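Local coordinates for 16S rRNA (guanine(1405)-N(7))-methyltransferase (Klebsiella pneumoniae, PDB 6PI9), which probably methylates the N7 position of guanine 1405 in 16S rRNA, using S-adenosyl-L-methionine, and so confers resistance to aminoglycosides, at residues Leu111-Asn125 against Pro173-Leu185. Sequence-based numbering, arbitrary orientation.
With SAH (S-adenosyl-L-homocysteine), chain B.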
ATOM      1  N   LEU A 111      -2.489  21.810  19.135  1.00 54.19           N
ATOM      2  CA  LEU A 111      -1.508  22.523  18.311  1.00 56.33           C
ATOM      3  C   LEU A 111      -1.374  23.964  18.795  1.00 58.85           C
ATOM      4  O   LEU A 111      -0.273  24.531  18.825  1.00 55.47           O
ATOM      5  CB  LEU A 111      -1.923  22.515  16.833  1.00 53.36           C
ATOM      6  CG  LEU A 111      -2.183  21.188  16.109  1.00 55.14           C
ATOM      7  CD1 LEU A 111      -2.695  21.476  14.720  1.00 57.69           C
ATOM      8  CD2 LEU A 111      -0.895  20.358  16.018  1.00 50.34           C
ATOM      9  N   GLY A 112      -2.483  24.540  19.211  1.00 67.84           N
ATOM     10  CA  GLY A 112      -2.524  25.898  19.691  1.00 72.40           C
ATOM     11  C   GLY A 112      -3.017  26.844  18.617  1.00 73.09           C
ATOM     12  O   GLY A 112      -2.952  26.564  17.413  1.00 72.77           O
ATOM     13  N   ALA A 113      -3.527  27.985  19.069  1.00 71.59           N
ATOM     14  CA  ALA A 113      -4.035  28.997  18.156  1.00 74.91           C
ATOM     15  C   ALA A 113      -2.902  29.544  17.297  1.00 76.35           C
ATOM     16  O   ALA A 113      -1.828  29.877  17.811  1.00 73.73           O
ATOM     17  CB  ALA A 113      -4.702  30.131  18.939  1.00 73.52           C
ATOM     18  N   ASP A 114      -3.162  29.649  15.989  1.00 78.33           N
ATOM     19  CA  ASP A 114      -2.192  30.116  14.989  1.00 79.76           C
ATOM     20  C   ASP A 114      -0.797  29.516  15.218  1.00 68.61           C
ATOM     21  O   ASP A 114       0.217  30.217  15.255  1.00 71.67           O
ATOM     22  CB  ASP A 114      -2.138  31.652  14.955  1.00 88.39           C
ATOM     23  CG  ASP A 114      -3.524  32.295  14.810  1.00 96.32           C
ATOM     24  OD1 ASP A 114      -4.132  32.661  15.845  1.00 97.37           O
ATOM     25  OD2 ASP A 114      -4.003  32.430  13.657  1.00100.79           O
ATOM     26  N   ALA A 115      -0.747  28.199  15.378  1.00 57.53           N
ATOM     27  CA  ALA A 115       0.535  27.553  15.593  1.00 53.58           C
ATOM     28  C   ALA A 115       1.377  27.579  14.318  1.00 58.15           C
ATOM     29  O   ALA A 115       0.848  27.572  13.209  1.00 62.06           O
ATOM     30  CB  ALA A 115       0.338  26.112  16.017  1.00 51.00           C
ATOM     31  N   ARG A 116       2.701  27.597  14.492  1.00 56.00           N
ATOM     32  CA  ARG A 116       3.630  27.271  13.415  1.00 53.06           C
ATOM     33  C   ARG A 116       3.799  25.768  13.425  1.00 48.25           C
ATOM     34  O   ARG A 116       4.256  25.205  14.434  1.00 44.05           O
ATOM     35  CB  ARG A 116       4.996  27.914  13.605  1.00 57.76           C
ATOM     36  CG  ARG A 116       6.024  27.498  12.524  1.00 55.58           C
ATOM     37  CD  ARG A 116       5.610  27.973  11.122  1.00 57.82           C
ATOM     38  NE  ARG A 116       6.744  27.844  10.175  1.00 54.69           N
ATOM     39  CZ  ARG A 116       6.654  28.020   8.863  1.00 57.79           C
ATOM     40  NH1 ARG A 116       5.487  28.332   8.307  1.00 57.30           N
ATOM     41  NH2 ARG A 116       7.741  27.871   8.091  1.00 59.14           N
ATOM     42  N   VAL A 117       3.435  25.116  12.322  1.00 43.37           N
ATOM     43  CA  VAL A 117       3.308  23.650  12.300  1.00 41.21           C
ATOM     44  C   VAL A 117       4.224  23.097  11.215  1.00 44.88           C
ATOM     45  O   VAL A 117       4.123  23.511  10.060  1.00 50.01           O
ATOM     46  CB  VAL A 117       1.856  23.210  12.019  1.00 42.68           C
ATOM     47  CG1 VAL A 117       1.748  21.721  11.925  1.00 41.58           C
ATOM     48  CG2 VAL A 117       0.898  23.706  13.126  1.00 48.50           C
ATOM     49  N   LEU A 118       5.079  22.140  11.561  1.00 37.06           N
ATOM     50  CA  LEU A 118       5.839  21.396  10.556  1.00 42.23           C
ATOM     51  C   LEU A 118       5.043  20.143  10.204  1.00 41.43           C
ATOM     52  O   LEU A 118       4.615  19.443  11.098  1.00 42.25           O
ATOM     53  CB  LEU A 118       7.177  20.948  11.130  1.00 43.20           C
ATOM     54  CG  LEU A 118       8.089  22.003  11.721  1.00 47.41           C
ATOM     55  CD1 LEU A 118       9.414  21.322  12.048  1.00 47.04           C
ATOM     56  CD2 LEU A 118       8.252  23.154  10.761  1.00 51.18           C
ATOM     57  N   ASP A 119       4.857  19.843   8.920  1.00 38.20           N
ATOM     58  CA  ASP A 119       4.107  18.631   8.531  1.00 37.96           C
ATOM     59  C   ASP A 119       5.118  17.740   7.814  1.00 37.35           C
ATOM     60  O   ASP A 119       5.469  18.014   6.671  1.00 36.40           O
ATOM     61  CB  ASP A 119       2.930  19.012   7.638  1.00 36.98           C
ATOM     62  CG  ASP A 119       1.961  17.893   7.413  1.00 43.99           C
ATOM     63  OD1 ASP A 119       2.299  16.699   7.679  1.00 38.28           O
ATOM     64  OD2 ASP A 119       0.826  18.238   6.959  1.00 43.54           O
ATOM     65  N   LEU A 120       5.609  16.678   8.491  1.00 38.76           N
ATOM     66  CA  LEU A 120       6.772  15.935   7.998  1.00 37.79           C
ATOM     67  C   LEU A 120       6.259  14.790   7.152  1.00 34.94           C
ATOM     68  O   LEU A 120       5.360  14.066   7.591  1.00 34.35           O
ATOM     69  CB  LEU A 120       7.608  15.350   9.137  1.00 36.16           C
ATOM     70  CG  LEU A 120       8.718  16.170   9.767  1.00 46.35           C
ATOM     71  CD1 LEU A 120       8.093  17.335  10.423  1.00 49.70           C
ATOM     72  CD2 LEU A 120       9.426  15.330  10.818  1.00 45.17           C
ATOM     73  N   ALA A 121       6.792  14.663   5.941  1.00 33.95           N
ATOM     74  CA  ALA A 121       6.271  13.721   4.969  1.00 38.07           C
ATOM     75  C   ALA A 121       4.800  14.028   4.746  1.00 29.25           C
ATOM     76  O   ALA A 121       3.919  13.206   4.953  1.00 34.59           O
ATOM     77  CB  ALA A 121       6.475  12.274   5.439  1.00 36.74           C
ATOM     78  N   CYS A 122       4.554  15.261   4.287  1.00 33.74           N
ATOM     79  CA  CYS A 122       3.254  15.905   4.398  1.00 34.94           C
ATOM     80  C   CYS A 122       2.243  15.397   3.395  1.00 35.49           C
ATOM     81  O   CYS A 122       1.044  15.545   3.642  1.00 38.82           O
ATOM     82  CB  CYS A 122       3.396  17.432   4.223  1.00 32.85           C
ATOM     83  SG  CYS A 122       4.031  17.947   2.592  1.00 40.81           S
ATOM     84  N   GLY A 123       2.694  14.786   2.297  1.00 36.44           N
ATOM     85  CA  GLY A 123       1.755  14.407   1.249  1.00 36.98           C
ATOM     86  C   GLY A 123       0.924  15.597   0.839  1.00 41.56           C
ATOM     87  O   GLY A 123       1.446  16.685   0.634  1.00 42.94           O
ATOM     88  N   LEU A 124      -0.403  15.425   0.788  1.00 42.96           N
ATOM     89  CA  LEU A 124      -1.292  16.565   0.567  1.00 46.64           C
ATOM     90  C   LEU A 124      -1.946  17.077   1.852  1.00 42.44           C
ATOM     91  O   LEU A 124      -2.846  17.911   1.792  1.00 43.09           O
ATOM     92  CB  LEU A 124      -2.376  16.213  -0.440  1.00 53.86           C
ATOM     93  CG  LEU A 124      -1.877  15.850  -1.837  1.00 56.10           C
ATOM     94  CD1 LEU A 124      -3.086  15.473  -2.704  1.00 56.03           C
ATOM     95  CD2 LEU A 124      -1.056  16.991  -2.517  1.00 57.17           C
ATOM     96  N   ASN A 125      -1.512  16.601   3.017  1.00 42.31           N
ATOM     97  CA  ASN A 125      -2.197  16.979   4.249  1.00 42.68           C
ATOM     98  C   ASN A 125      -2.224  18.488   4.509  1.00 45.55           C
ATOM     99  O   ASN A 125      -3.194  18.951   5.137  1.00 48.92           O
ATOM    100  CB  ASN A 125      -1.557  16.241   5.428  1.00 41.40           C
ATOM    101  CG  ASN A 125      -2.322  16.481   6.721  1.00 49.52           C
ATOM    102  OD1 ASN A 125      -3.501  16.090   6.838  1.00 45.44           O
ATOM    103  ND2 ASN A 125      -1.679  17.149   7.673  1.00 50.52           N
ATOM    104  N   PRO A 173      14.947  17.800  10.127  1.00 42.52           N
ATOM    105  CA  PRO A 173      14.542  19.197   9.906  1.00 42.56           C
ATOM    106  C   PRO A 173      14.960  20.077  11.057  1.00 47.59           C
ATOM    107  O   PRO A 173      14.720  19.741  12.231  1.00 48.21           O
ATOM    108  CB  PRO A 173      13.024  19.128   9.797  1.00 40.51           C
ATOM    109  CG  PRO A 173      12.776  17.685   9.227  1.00 43.05           C
ATOM    110  CD  PRO A 173      13.850  16.835   9.845  1.00 42.77           C
ATOM    111  N   ALA A 174      15.580  21.215  10.712  1.00 47.75           N
ATOM    112  CA  ALA A 174      16.136  22.137  11.694  1.00 45.66           C
ATOM    113  C   ALA A 174      15.201  23.303  12.027  1.00 48.55           C
ATOM    114  O   ALA A 174      15.560  24.151  12.855  1.00 50.04           O
ATOM    115  CB  ALA A 174      17.481  22.667  11.197  1.00 50.41           C
ATOM    116  N   GLU A 175      14.011  23.357  11.433  1.00 45.28           N
ATOM    117  CA  GLU A 175      13.122  24.485  11.650  1.00 51.43           C
ATOM    118  C   GLU A 175      12.621  24.500  13.091  1.00 57.18           C
ATOM    119  O   GLU A 175      12.516  23.452  13.747  1.00 59.47           O
ATOM    120  CB  GLU A 175      11.938  24.430  10.683  1.00 49.15           C
ATOM    121  CG  GLU A 175      12.365  24.672   9.230  1.00 51.58           C
ATOM    122  CD  GLU A 175      12.702  23.386   8.481  1.00 50.69           C
ATOM    123  OE1 GLU A 175      12.808  23.446   7.234  1.00 49.73           O
ATOM    124  OE2 GLU A 175      12.842  22.319   9.134  1.00 48.22           O
ATOM    125  N   GLU A 176      12.339  25.711  13.580  1.00 52.98           N
ATOM    126  CA  GLU A 176      11.618  25.933  14.828  1.00 56.05           C
ATOM    127  C   GLU A 176      10.126  25.894  14.576  1.00 56.36           C
ATOM    128  O   GLU A 176       9.638  26.533  13.641  1.00 56.96           O
ATOM    129  CB  GLU A 176      11.934  27.308  15.398  1.00 66.46           C
ATOM    130  CG  GLU A 176      13.344  27.513  15.697  1.00 76.61           C
ATOM    131  CD  GLU A 176      13.580  28.085  17.073  1.00 87.05           C
ATOM    132  OE1 GLU A 176      14.479  27.552  17.747  1.00 91.60           O
ATOM    133  OE2 GLU A 176      12.923  29.091  17.458  1.00 89.09           O
ATOM    134  N   ALA A 177       9.388  25.233  15.458  1.00 51.40           N
ATOM    135  CA  ALA A 177       7.944  25.265  15.303  1.00 50.40           C
ATOM    136  C   ALA A 177       7.259  25.028  16.643  1.00 51.40           C
ATOM    137  O   ALA A 177       7.876  24.619  17.627  1.00 52.04           O
ATOM    138  CB  ALA A 177       7.483  24.250  14.267  1.00 45.97           C
ATOM    139  N   ASP A 178       5.967  25.339  16.672  1.00 49.21           N
ATOM    140  CA  ASP A 178       5.159  25.056  17.851  1.00 48.65           C
ATOM    141  C   ASP A 178       4.783  23.589  17.917  1.00 45.49           C
ATOM    142  O   ASP A 178       4.653  23.019  19.014  1.00 45.81           O
ATOM    143  CB  ASP A 178       3.931  25.946  17.820  1.00 50.17           C
ATOM    144  CG  ASP A 178       4.310  27.414  17.968  1.00 56.90           C
ATOM    145  OD1 ASP A 178       5.001  27.700  18.968  1.00 59.55           O
ATOM    146  OD2 ASP A 178       4.005  28.248  17.083  1.00 55.96           O
ATOM    147  N   ALA A 179       4.612  22.956  16.767  1.00 42.62           N
ATOM    148  CA  ALA A 179       4.202  21.559  16.754  1.00 41.29           C
ATOM    149  C   ALA A 179       4.729  20.930  15.493  1.00 41.14           C
ATOM    150  O   ALA A 179       4.894  21.627  14.491  1.00 41.07           O
ATOM    151  CB  ALA A 179       2.664  21.442  16.807  1.00 43.71           C
ATOM    152  N   ALA A 180       4.989  19.596  15.523  1.00 35.92           N
ATOM    153  CA  ALA A 180       5.311  18.862  14.316  1.00 35.44           C
ATOM    154  C   ALA A 180       4.412  17.645  14.204  1.00 34.32           C
ATOM    155  O   ALA A 180       4.061  17.025  15.215  1.00 34.49           O
ATOM    156  CB  ALA A 180       6.756  18.362  14.260  1.00 36.50           C
ATOM    157  N   LEU A 181       4.009  17.367  12.969  1.00 29.41           N
ATOM    158  CA  LEU A 181       3.109  16.274  12.650  1.00 33.09           C
ATOM    159  C   LEU A 181       3.963  15.213  11.998  1.00 35.71           C
ATOM    160  O   LEU A 181       4.755  15.532  11.109  1.00 32.13           O
ATOM    161  CB  LEU A 181       2.008  16.723  11.684  1.00 34.40           C
ATOM    162  CG  LEU A 181       1.316  18.047  12.038  1.00 36.59           C
ATOM    163  CD1 LEU A 181       0.244  18.389  10.996  1.00 40.57           C
ATOM    164  CD2 LEU A 181       0.644  17.967  13.447  1.00 35.00           C
ATOM    165  N   LEU A 182       3.859  13.973  12.504  1.00 30.92           N
ATOM    166  CA  LEU A 182       4.526  12.798  11.939  1.00 27.79           C
ATOM    167  C   LEU A 182       3.422  11.786  11.712  1.00 28.94           C
ATOM    168  O   LEU A 182       3.246  10.837  12.516  1.00 27.39           O
ATOM    169  CB  LEU A 182       5.588  12.248  12.896  1.00 26.92           C
ATOM    170  CG  LEU A 182       6.780  13.221  13.077  1.00 29.70           C
ATOM    171  CD1 LEU A 182       6.433  14.217  14.191  1.00 36.30           C
ATOM    172  CD2 LEU A 182       8.039  12.425  13.507  1.00 32.90           C
ATOM    173  N   MET A 183       2.641  11.989  10.645  1.00 27.77           N
ATOM    174  CA  MET A 183       1.398  11.243  10.479  1.00 28.33           C
ATOM    175  C   MET A 183       1.637  10.115   9.471  1.00 31.58           C
ATOM    176  O   MET A 183       2.087  10.378   8.339  1.00 29.50           O
ATOM    177  CB  MET A 183       0.296  12.217  10.044  1.00 30.63           C
ATOM    178  CG  MET A 183      -0.041  13.217  11.167  1.00 34.18           C
ATOM    179  SD  MET A 183      -0.972  14.654  10.513  1.00 41.67           S
ATOM    180  CE  MET A 183      -2.384  13.839   9.759  1.00 42.39           C
ATOM    181  N   LYS A 184       1.343   8.869   9.890  1.00 28.04           N
ATOM    182  CA  LYS A 184       1.498   7.676   9.050  1.00 28.27           C
ATOM    183  C   LYS A 184       2.886   7.614   8.447  1.00 28.45           C
ATOM    184  O   LYS A 184       3.082   7.291   7.255  1.00 33.03           O
ATOM    185  CB  LYS A 184       0.423   7.674   7.964  1.00 28.41           C
ATOM    186  CG  LYS A 184      -0.968   7.512   8.612  1.00 27.36           C
ATOM    187  CD  LYS A 184      -2.071   7.725   7.486  1.00 34.99           C
ATOM    188  CE  LYS A 184      -3.506   7.537   8.074  1.00 37.71           C
ATOM    189  NZ  LYS A 184      -4.505   7.990   7.000  1.00 40.18           N
ATOM    190  N   LEU A 185       3.849   7.955   9.258  1.00 26.53           N
ATOM    191  CA  LEU A 185       5.217   8.141   8.796  1.00 28.35           C
ATOM    192  C   LEU A 185       6.213   7.216   9.471  1.00 27.83           C
ATOM    193  O   LEU A 185       7.085   6.673   8.807  1.00 28.41           O
ATOM    194  CB  LEU A 185       5.636   9.600   9.072  1.00 30.79           C
ATOM    195  CG  LEU A 185       7.151   9.833   8.967  1.00 33.36           C
ATOM    196  CD1 LEU A 185       7.624   9.584   7.531  1.00 33.74           C
ATOM    197  CD2 LEU A 185       7.431  11.289   9.353  1.00 35.03           C
TER
HETATM  198  N   SAH B 301       1.644  12.523   6.513  1.00 31.10           N
HETATM  199  CA  SAH B 301       0.781  12.469   5.311  1.00 37.56           C
HETATM  200  CB  SAH B 301       1.308  11.449   4.317  1.00 32.30           C
HETATM  201  CG  SAH B 301       1.562  10.007   4.842  1.00 33.14           C
HETATM  202  SD  SAH B 301       1.916   8.847   3.442  1.00 39.99           S
HETATM  203  C   SAH B 301      -0.669  12.118   5.693  1.00 42.37           C
HETATM  204  O   SAH B 301      -0.837  11.490   6.759  1.00 39.26           O
HETATM  205  OXT SAH B 301      -1.634  12.401   4.955  1.00 39.30           O
HETATM  206  C5' SAH B 301       3.741   8.707   3.669  1.00 39.29           C
HETATM  207  C4' SAH B 301       4.535   9.896   3.053  1.00 38.86           C
HETATM  208  O4' SAH B 301       5.920   9.815   3.457  1.00 37.65           O
HETATM  209  C3' SAH B 301       4.526  10.055   1.505  1.00 40.94           C
HETATM  210  O3' SAH B 301       4.047  11.363   1.134  1.00 41.88           O
HETATM  211  C2' SAH B 301       5.986   9.902   1.080  1.00 38.14           C
HETATM  212  O2' SAH B 301       6.273  10.806   0.010  1.00 39.56           O
HETATM  213  C1' SAH B 301       6.695  10.348   2.368  1.00 34.99           C
HETATM  214  N9  SAH B 301       8.012   9.771   2.557  1.00 32.75           N
HETATM  215  C8  SAH B 301       8.346   8.441   2.527  1.00 35.06           C
HETATM  216  N7  SAH B 301       9.662   8.334   2.881  1.00 34.29           N
HETATM  217  C5  SAH B 301      10.153   9.601   3.067  1.00 32.95           C
HETATM  218  C6  SAH B 301      11.395  10.107   3.375  1.00 34.53           C
HETATM  219  N6  SAH B 301      12.462   9.345   3.497  1.00 31.44           N
HETATM  220  N1  SAH B 301      11.514  11.472   3.576  1.00 30.01           N
HETATM  221  C2  SAH B 301      10.467  12.308   3.382  1.00 30.24           C
HETATM  222  N3  SAH B 301       9.224  11.834   3.058  1.00 33.28           N
HETATM  223  C4  SAH B 301       9.112  10.483   2.912  1.00 30.83           C
HETATM  224  O   HOH W   1       9.362  27.155  11.100  1.00 53.37           O
HETATM  225  O   HOH W   2       3.050  14.216   8.893  1.00 32.46           O
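Arg116 O takes two backbone N-H groups at once, from Asp178 N at 2.8 Å and, in the carbonyl plane, from Ala179 N. Asp178 also returns a bond: its OD2 accepts from Arg116 N at 3.0 Å, nearly straight (173°) and through the anti lone pair, so this one residue pair is held from both directions where the strands begin. From there 117-120 and 179-183 run parallel, with Leu118 N on Ala179 O, Leu181 N on Leu118 O and Leu120 N on Leu181 O. Strands 137-141 and 208-214 flank the pair, which places it at the centre of the Rossmann-like methyltransferase sheet.

On one face Leu181 packs on Val117, Leu111 and Asp119: CG lies 3.7 Å from Val117 CG1, CD2 touches Leu111 CD2 where the two side chains cross at about a right angle, and CD1 lies against the carboxylate of Asp119. On the other, Leu118 CG presses tightly on Ala177 CB (3.4 Å), while Leu120 and Leu182 lie side by side, CD2 of the first near CG of the second.

At the C-terminal ends the chemistry turns polar. Asn125 sends ND2 to Asp119 OD2 at 2.8 Å, on the syn side but 30° out of the carboxylate plane, a reach made possible by a chi1 of -174° that carries CG opposite the main-chain nitrogen; its side chain crosses that of Met183 at about a right angle, ND2 lying near SD. A water links Asp119 OD1 to Met183 N. The amino N of S-adenosylhomocysteine donates to Ala121 O (2.8 Å) and Met183 O (2.9 Å), one carbonyl from each segment; holding these strand ends together probably helps set the spacing of two acceptors, which would suit a positively charged ammonium.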